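Local coordinates for protein pyocyanin demethylase (Mycobacterium fortuitum subsp. fortuitum DSM 46621 = ATCC 6841, PDB 5K21) that degrades the redox-active pigment pyocyanin by a tautomerizing demethylation that leaves phenazin-1-ol, and thereby inhibits Pseudomonas aeruginosa biofilms, at residues Asp38-Ser43 with Cys60-Val65; Asp68-Tyr73 with Pro92-Pro97; Tyr73-Ile78 with Phe86-Thr91; Ala96-Ala101 with Leu116-Val121. All coordinates share one frame; numbering follows the deposited sequence.

Interaction 1 (Asp38-Ser43 with Cys60-Val65); sequences DMDIFS and CFFTNV. With CA (calcium ion), chain G; 6QF (phenazin-1-ol), chain F.
Phe-42 and Cys-60 meet beneath one bound phenazine, a flat ring and a disulfide sulfur touching the same ligand. Phe-42 CE1 lies 3.9 Å from Cys-60 SG, an oblique sulfur-aromatic approach. A chi1 of 56° puts Phe-42 CG on the ligand side, and the ring stacks one face against the tricycle, Phe-42 CE2 3.3 Å from phenazine N7. Cys-60 SG comes as close to N8, at 3.3 Å. Asp-40, hydrogen-bonded partner of Cys-60 on this face, receives the ligand hydroxyl: O19 donates to its OD2 over 2.6 Å, a short bond that suits a carboxylate. The Phe-62 ring edge comes near that carboxylate, CE1 3.9 Å from Asp-40 OD1 and no farther from OD2. Two residues earlier Asp-38 grips calcium with both oxygens, OD1 at 2.4 Å. On the reverse face Met-39 lies alongside Phe-61, and its CE reaches the ring edge, 3.7 Å from CD2. Met-39 also packs on the Met-39 of both other subunits. The strands run antiparallel as arms of a beta hairpin in the closed barrel, strand 39-48 bordered by strand 13-27 and strand 51-65 by strand 70-80, to which Cys-60 is joined through Cys-74.

Interaction 2 (Asp68-Tyr73 with Pro92-Pro97); sequences DNPMTY and PHTLAP. With 6QF (phenazin-1-ol), chain F.
The carbonyl oxygen of Pro-70 meets two neighbouring groups of the opposing chain: His-93 N donates to it over 2.7 Å, nearly along the C=O axis, and Pro-92 CA adds a weaker C-H contact at 3.5 Å. This is the last antiparallel pairing of strands 70-80 and 83-92 in the barrel, where the second strand gives way to a loop. Met-71 and Pro-92 form a non-hydrogen-bonded pair, a site where proline is tolerated because no N-H is needed toward this neighbour. The Met-71 side chain is bent at chi2 and chi3 and runs beside the proline ring, SD 3.7 Å from Pro-92 CD. Thr-94 OG1 then accepts from Ala-96 N, an ST turn within the loop.

Thr-72 packs against the base of His-93. Its CG2 presses on His-93 CB at 3.4 Å, while Thr-72 OG1 lies 3.4 Å from His-93 CD2, obliquely to the ring; a small branched residue can thus touch the base of the imidazole with both arms. Phe-62 adds an edge-to-face ring contact. In His-93 a chi1 of -168° sets CG anti to the backbone N, and the ring extends from there to the ligand. Histidine suits this place because its far nitrogen can donate in the ring plane: His-93 NE2 reaches the hydroxyl oxygen O19 of phenazin-1-ol at 2.9 Å.

Interaction 3 (Tyr73-Ile78 with Phe86-Thr91); sequences YCELTI and FARSLT
Arg-88 starts close to the opposing strand, its CB 3.4 Å from the carbonyl O of Cys-74 and near Glu-75 OE1. From there the chain runs side by side with Glu-75, CD coming within 4.1 Å of Glu-75 OE2, and a bend at chi3 (-76°) turns NE toward the Tyr-73 ring. At the tip NH1 stands 3.5 Å from Glu-75 OE2, but the carboxylate oxygen lies over the face of the guanidinium, so this salt bridge is one of charge alone, with no N-H directed at it. Tyr-73 shares that contact: Tyr-73 CE1 is 3.6 Å from Arg-88 NH2, the two planes tilted by 39°, and Tyr-73 OH donates to Glu-75 OE2 at 2.8 Å through the anti lone pair. In another direction Arg-88 NH2 bonds Thr-77 OG1 of the second subunit. Glu-75 OE1 likewise looks outward, forming a salt bridge to Arg-88 of the third subunit.

The backbone beneath belongs to the hairpin of strands 70-80 and 83-92 in the closed antiparallel barrel, with Cys-74 and Ser-89, and Leu-76 and Ala-87, as its hydrogen-bonded pairs. These four point to the face away from the Arg-88 cluster, where Cys-74 touches the ligand and is bonded to Cys-60. Ser-89 OG is 3.4 Å from Cys-74 CB, and the small Ala-87 fits beside the bulkier Leu-76, Ala-87 CB meeting Leu-76 CB at 4.4 Å. Back on the Arg-88 face, Thr-77 lays its CG2 against the edge of the Phe-86 ring, 3.8 Å from CE1.

Interaction 4 (Ala96-Ala101 with Leu116-Val121); sequences APFTMA and LTVSGV. With 6QF (phenazin-1-ol), chain F.
Phe-98 and Val-118 pack together beside the phenazine, at the hairpin of strands 98-105 and 114-119 in the antiparallel barrel. Phe-98 meets the ligand in the plane of its own ring, CZ 3.4 Å from C14. Met-100 SD approaches the same carbon at 3.8 Å, and Val-118 CG2 stands near C13, so a benzo ring of the tricycle is lined by apolar groups that suit its uncharged rim.

Behind this shell, Val-118 CB sits over one face of the Phe-98 ring, offset toward the rim, a CH-pi contact at 3.9 Å from its centroid and 22° off the normal. The beta branch gives a broad surface for the ring; chi1 60° sets Phe-98 CG between the backbone N and the carbonyl carbon, and the ring lies alongside Val-118. The flexible Met-100 chain passes Leu-116 CD2, and Leu-116 leans on Tyr-128.

Farther out, backbone bonds hold the register: Val-118 N donates to Phe-98 O and Met-100 N to Leu-116 O, each at 2.7 Å. On the face turned from the ligand, the strands come within 4.1 Å between the CA atoms of Thr-99 and Thr-117, and their hydroxyls share a hydrogen bond, OG1 to OG1, of 2.7 Å.

In the fold
Interactions 2 and 3 lie along the same strand pair, with interactions 1 and 4 on neighbouring hairpins, and all border the phenazin-1-ol pocket. Interactions 1 and 2 meet at the ligand hydroxyl, the former supplying an acceptor and the latter a donor; their centres are 10 Å apart. Interaction 3 is tied to interaction 1 by the disulfide, Cys-60 SG to Cys-74 SG at 2.1 Å, and it shares Tyr-73 with interaction 2. Interaction 4 lines the far benzo ring; although its nearest atoms are about 6 Å from those of interaction 1, the ligand spans both. It is joined to interaction 3 by Ala-101 N and Arg-88 O, 2.8 Å apart, a probable hydrogen bond. Interaction 1 alone also reaches the calcium ion.

Interaction 1 (Asp38-Ser43 with Cys60-Val65)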
# COMPACT_ATOMS: atom_id res chain seq x y z
N ASP B 38 -4.55 12.56 7.54
CA ASP B 38 -5.84 11.95 7.72
C ASP B 38 -5.94 10.76 6.79
O ASP B 38 -5.15 10.60 5.84
CB ASP B 38 -6.95 12.97 7.50
CG ASP B 38 -6.98 14.04 8.59
OD1 ASP B 38 -6.39 13.80 9.66
OD2 ASP B 38 -7.60 15.09 8.41
N MET B 39 -6.92 9.91 7.05
CA MET B 39 -7.00 8.66 6.32
C MET B 39 -8.42 8.14 6.28
O MET B 39 -9.16 8.25 7.26
CB MET B 39 -6.07 7.66 7.01
CG MET B 39 -6.01 6.28 6.47
SD MET B 39 -5.08 5.30 7.66
CE MET B 39 -3.72 6.35 8.08
N ASP B 40 -8.79 7.58 5.14
CA ASP B 40 -10.07 6.90 4.98
C ASP B 40 -9.81 5.44 4.70
O ASP B 40 -8.96 5.11 3.87
CB ASP B 40 -10.88 7.48 3.82
CG ASP B 40 -11.30 8.90 4.05
OD1 ASP B 40 -11.15 9.43 5.19
OD2 ASP B 40 -11.78 9.50 3.07
N ILE B 41 -10.56 4.57 5.37
CA ILE B 41 -10.52 3.14 5.13
C ILE B 41 -11.94 2.72 4.79
O ILE B 41 -12.89 3.17 5.44
CB ILE B 41 -9.95 2.38 6.34
CG1 ILE B 41 -8.48 2.80 6.56
CG2 ILE B 41 -10.04 0.87 6.14
CD1 ILE B 41 -7.86 2.36 7.86
N PHE B 42 -12.11 1.93 3.73
CA PHE B 42 -13.47 1.73 3.23
C PHE B 42 -13.62 0.38 2.53
O PHE B 42 -12.65 -0.26 2.12
CB PHE B 42 -13.86 2.83 2.26
CG PHE B 42 -12.90 2.95 1.10
CD1 PHE B 42 -11.73 3.68 1.22
CD2 PHE B 42 -13.14 2.28 -0.08
CE1 PHE B 42 -10.83 3.77 0.16
CE2 PHE B 42 -12.26 2.36 -1.12
CZ PHE B 42 -11.10 3.10 -1.00
N SER B 43 -14.89 -0.01 2.37
CA SER B 43 -15.28 -1.18 1.60
C SER B 43 -16.52 -0.80 0.82
O SER B 43 -17.28 0.08 1.23
CB SER B 43 -15.57 -2.41 2.49
OG SER B 43 -16.51 -2.12 3.51
N CYS B 60 -7.20 5.35 1.77
CA CYS B 60 -6.71 6.61 1.22
C CYS B 60 -6.00 7.38 2.31
O CYS B 60 -6.48 7.44 3.45
CB CYS B 60 -7.85 7.46 0.65
SG CYS B 60 -8.59 6.77 -0.86
N PHE B 61 -4.83 7.92 1.97
CA PHE B 61 -4.01 8.72 2.87
C PHE B 61 -3.91 10.13 2.32
O PHE B 61 -3.52 10.31 1.16
CB PHE B 61 -2.61 8.12 3.00
CG PHE B 61 -2.61 6.65 3.30
CD1 PHE B 61 -2.66 5.71 2.28
CD2 PHE B 61 -2.58 6.20 4.60
CE1 PHE B 61 -2.69 4.34 2.57
CE2 PHE B 61 -2.60 4.85 4.90
CZ PHE B 61 -2.65 3.91 3.88
N PHE B 62 -4.26 11.13 3.14
CA PHE B 62 -4.18 12.53 2.73
C PHE B 62 -2.72 12.98 2.84
O PHE B 62 -2.19 13.19 3.93
CB PHE B 62 -5.13 13.36 3.60
CG PHE B 62 -6.59 13.10 3.29
CD1 PHE B 62 -7.22 11.95 3.76
CD2 PHE B 62 -7.32 14.00 2.53
CE1 PHE B 62 -8.55 11.70 3.47
CE2 PHE B 62 -8.66 13.76 2.25
CZ PHE B 62 -9.28 12.59 2.72
N THR B 63 -2.06 13.12 1.70
CA THR B 63 -0.65 13.46 1.67
C THR B 63 -0.42 14.96 1.65
O THR B 63 0.65 15.42 2.04
CB THR B 63 0.01 12.82 0.43
OG1 THR B 63 -0.70 13.24 -0.74
CG2 THR B 63 -0.05 11.31 0.53
N ASN B 64 -1.40 15.73 1.21
CA ASN B 64 -1.24 17.17 1.10
C ASN B 64 -2.64 17.77 1.10
O ASN B 64 -3.50 17.33 0.33
CB ASN B 64 -0.48 17.55 -0.16
CG ASN B 64 -0.03 18.99 -0.14
OD1 ASN B 64 -0.81 19.89 -0.41
ND2 ASN B 64 1.21 19.22 0.25
N VAL B 65 -2.87 18.71 2.00
CA VAL B 65 -4.17 19.37 2.11
C VAL B 65 -3.94 20.87 2.08
O VAL B 65 -3.24 21.42 2.93
CB VAL B 65 -4.92 18.97 3.39
CG1 VAL B 65 -6.27 19.71 3.47
CG2 VAL B 65 -5.16 17.45 3.44
CA CA G . -6.95 15.91 10.75
C4 6QF F . -12.92 6.64 -0.71
C5 6QF F . -13.06 7.40 0.55
C6 6QF F . -14.14 7.27 1.37
C10 6QF F . -12.86 5.12 -3.00
C13 6QF F . -11.68 4.47 -5.06
C15 6QF F . -10.69 6.10 -3.62
C1 6QF F . -15.19 6.36 1.02
C2 6QF F . -15.11 5.64 -0.11
C3 6QF F . -13.99 5.73 -1.04
N7 6QF F . -13.93 4.99 -2.18
N8 6QF F . -11.85 6.78 -1.54
C9 6QF F . -11.79 6.03 -2.68
C11 6QF F . -12.73 4.36 -4.24
C14 6QF F . -10.62 5.37 -4.74
O19 6QF F . -12.06 8.25 0.85

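Interaction 2 (Asp68-Tyr73 with Pro92-Pro97)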
# COMPACT_ATOMS: atom_id res chain seq x y z
N ASP B 68 -7.43 24.56 -1.61
CA ASP B 68 -7.73 24.36 -3.03
C ASP B 68 -7.73 22.89 -3.43
O ASP B 68 -8.51 22.49 -4.31
CB ASP B 68 -6.72 25.13 -3.88
N ASN B 69 -6.89 22.05 -2.81
CA ASN B 69 -6.73 20.69 -3.30
C ASN B 69 -6.27 19.74 -2.19
O ASN B 69 -5.11 19.80 -1.77
CB ASN B 69 -5.72 20.66 -4.45
N PRO B 70 -7.13 18.84 -1.73
CA PRO B 70 -6.65 17.76 -0.87
C PRO B 70 -6.22 16.55 -1.68
O PRO B 70 -7.04 15.93 -2.35
CB PRO B 70 -7.88 17.45 0.00
CG PRO B 70 -9.04 17.76 -0.88
CD PRO B 70 -8.59 18.81 -1.88
N MET B 71 -4.92 16.25 -1.66
CA MET B 71 -4.36 15.12 -2.39
C MET B 71 -4.40 13.87 -1.54
O MET B 71 -4.05 13.91 -0.35
CB MET B 71 -2.91 15.40 -2.80
CG MET B 71 -2.72 16.49 -3.84
SD MET B 71 -3.18 16.00 -5.51
CE MET B 71 -2.11 14.59 -5.80
N THR B 72 -4.80 12.74 -2.14
CA THR B 72 -4.77 11.46 -1.46
C THR B 72 -3.98 10.46 -2.27
O THR B 72 -4.07 10.41 -3.51
CB THR B 72 -6.16 10.81 -1.22
OG1 THR B 72 -6.89 10.72 -2.45
CG2 THR B 72 -6.96 11.55 -0.17
N TYR B 73 -3.23 9.65 -1.54
CA TYR B 73 -2.69 8.40 -2.03
C TYR B 73 -3.69 7.30 -1.67
O TYR B 73 -3.99 7.11 -0.49
CB TYR B 73 -1.32 8.13 -1.42
CG TYR B 73 -0.87 6.71 -1.56
CD1 TYR B 73 -0.89 6.08 -2.79
CD2 TYR B 73 -0.43 5.99 -0.46
CE1 TYR B 73 -0.50 4.77 -2.93
CE2 TYR B 73 -0.02 4.67 -0.59
CZ TYR B 73 -0.05 4.07 -1.83
OH TYR B 73 0.35 2.76 -1.99
N PRO B 92 -6.14 14.49 -6.58
CA PRO B 92 -7.07 15.22 -5.73
C PRO B 92 -8.20 14.31 -5.28
O PRO B 92 -8.66 13.43 -6.01
CB PRO B 92 -7.57 16.35 -6.64
CG PRO B 92 -6.46 16.55 -7.63
CD PRO B 92 -5.89 15.18 -7.86
N HIS B 93 -8.64 14.51 -4.04
CA HIS B 93 -9.69 13.71 -3.44
C HIS B 93 -10.93 14.60 -3.31
O HIS B 93 -11.28 15.09 -2.24
CB HIS B 93 -9.24 13.15 -2.09
CG HIS B 93 -10.13 12.09 -1.54
ND1 HIS B 93 -11.10 12.35 -0.59
CD2 HIS B 93 -10.20 10.76 -1.80
CE1 HIS B 93 -11.73 11.23 -0.29
NE2 HIS B 93 -11.21 10.25 -1.01
N THR B 94 -11.55 14.84 -4.46
CA THR B 94 -12.70 15.70 -4.62
C THR B 94 -13.81 14.89 -5.30
O THR B 94 -13.64 13.72 -5.61
CB THR B 94 -12.35 16.94 -5.45
OG1 THR B 94 -12.16 16.56 -6.82
CG2 THR B 94 -11.08 17.59 -4.93
N LEU B 95 -14.95 15.54 -5.54
CA LEU B 95 -16.04 14.87 -6.23
C LEU B 95 -15.77 14.67 -7.72
O LEU B 95 -16.51 13.92 -8.37
CB LEU B 95 -17.34 15.63 -6.01
CG LEU B 95 -17.61 15.98 -4.54
CD1 LEU B 95 -18.91 16.74 -4.38
CD2 LEU B 95 -17.60 14.72 -3.67
N ALA B 96 -14.76 15.32 -8.29
CA ALA B 96 -14.46 15.15 -9.70
C ALA B 96 -14.03 13.72 -10.00
O ALA B 96 -13.46 13.04 -9.15
CB ALA B 96 -13.36 16.10 -10.14
N PRO B 97 -14.28 13.24 -11.21
CA PRO B 97 -13.76 11.92 -11.58
C PRO B 97 -12.25 11.90 -11.43
O PRO B 97 -11.57 12.89 -11.69
CB PRO B 97 -14.17 11.76 -13.05
CG PRO B 97 -15.19 12.80 -13.30
CD PRO B 97 -14.95 13.91 -12.33
C4 6QF F . -12.92 6.64 -0.71
C5 6QF F . -13.06 7.40 0.55
C6 6QF F . -14.14 7.27 1.37
C10 6QF F . -12.86 5.12 -3.00
C13 6QF F . -11.68 4.47 -5.06
C15 6QF F . -10.69 6.10 -3.62
C1 6QF F . -15.19 6.36 1.02
C2 6QF F . -15.11 5.64 -0.11
C3 6QF F . -13.99 5.73 -1.04
N7 6QF F . -13.93 4.99 -2.18
N8 6QF F . -11.85 6.78 -1.54
C9 6QF F . -11.79 6.03 -2.68
C11 6QF F . -12.73 4.36 -4.24
C14 6QF F . -10.62 5.37 -4.74
O19 6QF F . -12.06 8.25 0.85

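Interaction 3 (Tyr73-Ile78 with Phe86-Thr91)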
# COMPACT_ATOMS: atom_id res chain seq x y z
N TYR B 73 -3.23 9.65 -1.54
CA TYR B 73 -2.69 8.40 -2.03
C TYR B 73 -3.69 7.30 -1.67
O TYR B 73 -3.99 7.11 -0.49
CB TYR B 73 -1.32 8.13 -1.42
CG TYR B 73 -0.87 6.71 -1.56
CD1 TYR B 73 -0.89 6.08 -2.79
CD2 TYR B 73 -0.43 5.99 -0.46
CE1 TYR B 73 -0.50 4.77 -2.93
CE2 TYR B 73 -0.02 4.67 -0.59
CZ TYR B 73 -0.05 4.07 -1.83
OH TYR B 73 0.35 2.76 -1.99
N CYS B 74 -4.25 6.64 -2.69
CA CYS B 74 -5.27 5.61 -2.47
C CYS B 74 -4.81 4.28 -3.04
O CYS B 74 -4.15 4.21 -4.09
CB CYS B 74 -6.59 5.97 -3.13
SG CYS B 74 -7.38 7.41 -2.44
N GLU B 75 -5.15 3.23 -2.30
CA GLU B 75 -4.95 1.84 -2.69
C GLU B 75 -6.29 1.13 -2.62
O GLU B 75 -7.03 1.29 -1.65
CB GLU B 75 -3.95 1.12 -1.77
CG GLU B 75 -2.48 1.39 -2.02
CD GLU B 75 -1.91 0.55 -3.16
OE1 GLU B 75 -2.67 -0.19 -3.83
OE2 GLU B 75 -0.68 0.61 -3.37
N LEU B 76 -6.58 0.33 -3.65
CA LEU B 76 -7.86 -0.32 -3.79
C LEU B 76 -7.65 -1.75 -4.25
O LEU B 76 -6.82 -2.01 -5.13
CB LEU B 76 -8.73 0.42 -4.82
CG LEU B 76 -10.13 -0.12 -5.12
CD1 LEU B 76 -11.03 0.09 -3.90
CD2 LEU B 76 -10.70 0.61 -6.33
N THR B 77 -8.41 -2.67 -3.66
CA THR B 77 -8.50 -4.04 -4.13
C THR B 77 -9.95 -4.37 -4.44
O THR B 77 -10.82 -4.25 -3.57
CB THR B 77 -7.96 -5.05 -3.13
OG1 THR B 77 -6.59 -4.78 -2.88
CG2 THR B 77 -8.12 -6.49 -3.65
N ILE B 78 -10.18 -4.82 -5.66
CA ILE B 78 -11.48 -5.28 -6.13
C ILE B 78 -11.47 -6.79 -6.14
O ILE B 78 -10.50 -7.40 -6.61
CB ILE B 78 -11.76 -4.71 -7.53
CG1 ILE B 78 -12.10 -3.23 -7.41
CG2 ILE B 78 -12.86 -5.54 -8.25
CD1 ILE B 78 -12.05 -2.47 -8.75
N PHE B 86 -6.10 -4.84 -8.61
CA PHE B 86 -5.39 -3.90 -7.74
C PHE B 86 -5.22 -2.57 -8.44
O PHE B 86 -4.83 -2.52 -9.61
CB PHE B 86 -4.01 -4.44 -7.38
CG PHE B 86 -4.02 -5.84 -6.89
CD1 PHE B 86 -4.97 -6.25 -5.98
CD2 PHE B 86 -3.09 -6.75 -7.35
CE1 PHE B 86 -4.99 -7.56 -5.53
CE2 PHE B 86 -3.11 -8.06 -6.93
CZ PHE B 86 -4.05 -8.46 -6.01
N ALA B 87 -5.49 -1.48 -7.72
CA ALA B 87 -5.38 -0.15 -8.29
C ALA B 87 -4.81 0.81 -7.25
O ALA B 87 -4.95 0.61 -6.04
CB ALA B 87 -6.74 0.35 -8.77
N ARG B 88 -4.20 1.88 -7.75
CA ARG B 88 -3.66 2.90 -6.86
C ARG B 88 -3.71 4.25 -7.57
O ARG B 88 -3.72 4.33 -8.79
CB ARG B 88 -2.23 2.59 -6.43
CG ARG B 88 -1.23 2.60 -7.57
CD ARG B 88 0.12 2.11 -7.10
NE ARG B 88 0.84 3.10 -6.31
CZ ARG B 88 1.81 2.81 -5.45
NH1 ARG B 88 2.14 1.54 -5.25
NH2 ARG B 88 2.43 3.77 -4.79
N SER B 89 -3.76 5.31 -6.77
CA SER B 89 -3.84 6.66 -7.30
C SER B 89 -3.13 7.62 -6.36
O SER B 89 -2.97 7.36 -5.16
CB SER B 89 -5.28 7.11 -7.53
OG SER B 89 -6.06 7.03 -6.34
N LEU B 90 -2.67 8.73 -6.95
CA LEU B 90 -2.26 9.91 -6.20
C LEU B 90 -2.93 11.08 -6.91
O LEU B 90 -2.45 11.55 -7.95
CB LEU B 90 -0.74 10.06 -6.17
CG LEU B 90 -0.25 11.33 -5.45
CD1 LEU B 90 -0.51 11.21 -3.95
CD2 LEU B 90 1.23 11.56 -5.69
N THR B 91 -4.07 11.52 -6.40
CA THR B 91 -4.90 12.48 -7.14
C THR B 91 -5.58 13.37 -6.14
O THR B 91 -5.67 13.04 -4.95
CB THR B 91 -5.97 11.77 -7.99
OG1 THR B 91 -6.88 11.10 -7.11
CG2 THR B 91 -5.37 10.75 -8.93

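Interaction 4 (Ala96-Ala101 with Leu116-Val121)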
# COMPACT_ATOMS: atom_id res chain seq x y z
N ALA B 96 -14.76 15.32 -8.29
CA ALA B 96 -14.46 15.15 -9.70
C ALA B 96 -14.03 13.72 -10.00
O ALA B 96 -13.46 13.04 -9.15
CB ALA B 96 -13.36 16.10 -10.14
N PRO B 97 -14.28 13.24 -11.21
CA PRO B 97 -13.76 11.92 -11.58
C PRO B 97 -12.25 11.90 -11.43
O PRO B 97 -11.57 12.89 -11.69
CB PRO B 97 -14.17 11.76 -13.05
CG PRO B 97 -15.19 12.80 -13.30
CD PRO B 97 -14.95 13.91 -12.33
N PHE B 98 -11.71 10.78 -10.98
CA PHE B 98 -10.27 10.61 -10.96
C PHE B 98 -9.94 9.21 -11.44
O PHE B 98 -10.76 8.29 -11.35
CB PHE B 98 -9.66 10.86 -9.57
CG PHE B 98 -10.20 9.95 -8.50
CD1 PHE B 98 -11.40 10.23 -7.88
CD2 PHE B 98 -9.50 8.82 -8.13
CE1 PHE B 98 -11.89 9.39 -6.88
CE2 PHE B 98 -9.99 7.96 -7.13
CZ PHE B 98 -11.19 8.26 -6.52
N THR B 99 -8.74 9.06 -11.97
CA THR B 99 -8.31 7.84 -12.62
C THR B 99 -7.16 7.23 -11.83
O THR B 99 -6.17 7.90 -11.53
CB THR B 99 -7.91 8.10 -14.06
OG1 THR B 99 -9.06 8.54 -14.79
CG2 THR B 99 -7.36 6.82 -14.72
N MET B 100 -7.32 5.97 -11.50
CA MET B 100 -6.35 5.15 -10.80
C MET B 100 -5.62 4.28 -11.80
O MET B 100 -6.15 3.97 -12.87
CB MET B 100 -7.02 4.25 -9.75
CG MET B 100 -8.02 4.96 -8.85
SD MET B 100 -8.67 3.85 -7.58
CE MET B 100 -7.24 3.71 -6.50
N ALA B 101 -4.39 3.92 -11.46
CA ALA B 101 -3.63 2.98 -12.25
C ALA B 101 -3.97 1.58 -11.78
O ALA B 101 -3.94 1.31 -10.57
CB ALA B 101 -2.13 3.25 -12.13
N LEU B 116 -8.50 2.81 -14.04
CA LEU B 116 -9.82 2.71 -13.44
C LEU B 116 -10.25 4.11 -13.06
O LEU B 116 -9.60 4.76 -12.24
CB LEU B 116 -9.75 1.77 -12.24
CG LEU B 116 -11.01 1.41 -11.44
CD1 LEU B 116 -10.74 0.20 -10.61
CD2 LEU B 116 -11.42 2.53 -10.51
N THR B 117 -11.34 4.58 -13.66
CA THR B 117 -11.82 5.92 -13.41
C THR B 117 -13.02 5.87 -12.48
O THR B 117 -14.02 5.20 -12.76
CB THR B 117 -12.17 6.63 -14.72
OG1 THR B 117 -10.98 6.75 -15.50
CG2 THR B 117 -12.74 8.01 -14.43
N VAL B 118 -12.92 6.60 -11.39
CA VAL B 118 -13.97 6.67 -10.37
C VAL B 118 -14.77 7.94 -10.62
O VAL B 118 -14.21 9.03 -10.65
CB VAL B 118 -13.37 6.67 -8.97
CG1 VAL B 118 -14.49 6.70 -7.90
CG2 VAL B 118 -12.47 5.49 -8.79
N SER B 119 -16.07 7.78 -10.82
CA SER B 119 -16.96 8.90 -11.05
C SER B 119 -18.10 8.84 -10.04
O SER B 119 -18.49 7.77 -9.57
CB SER B 119 -17.49 8.89 -12.50
OG SER B 119 -18.22 7.72 -12.76
N GLY B 120 -18.59 10.02 -9.67
CA GLY B 120 -19.68 10.14 -8.73
C GLY B 120 -19.34 9.64 -7.35
O GLY B 120 -20.22 9.14 -6.63
N VAL B 121 -18.07 9.77 -6.94
CA VAL B 121 -17.66 9.25 -5.65
C VAL B 121 -18.52 9.91 -4.57
O VAL B 121 -18.82 11.11 -4.64
CB VAL B 121 -16.16 9.49 -5.42
CG1 VAL B 121 -15.87 10.98 -5.20
CG2 VAL B 121 -15.64 8.63 -4.28
C4 6QF F . -12.92 6.64 -0.71
C5 6QF F . -13.06 7.40 0.55
C6 6QF F . -14.14 7.27 1.37
C10 6QF F . -12.86 5.12 -3.00
C13 6QF F . -11.68 4.47 -5.06
C15 6QF F . -10.69 6.10 -3.62
C1 6QF F . -15.19 6.36 1.02
C2 6QF F . -15.11 5.64 -0.11
C3 6QF F . -13.99 5.73 -1.04
N7 6QF F . -13.93 4.99 -2.18
N8 6QF F . -11.85 6.78 -1.54
C9 6QF F . -11.79 6.03 -2.68
C11 6QF F . -12.73 4.36 -4.24
C14 6QF F . -10.62 5.37 -4.74
O19 6QF F . -12.06 8.25 0.85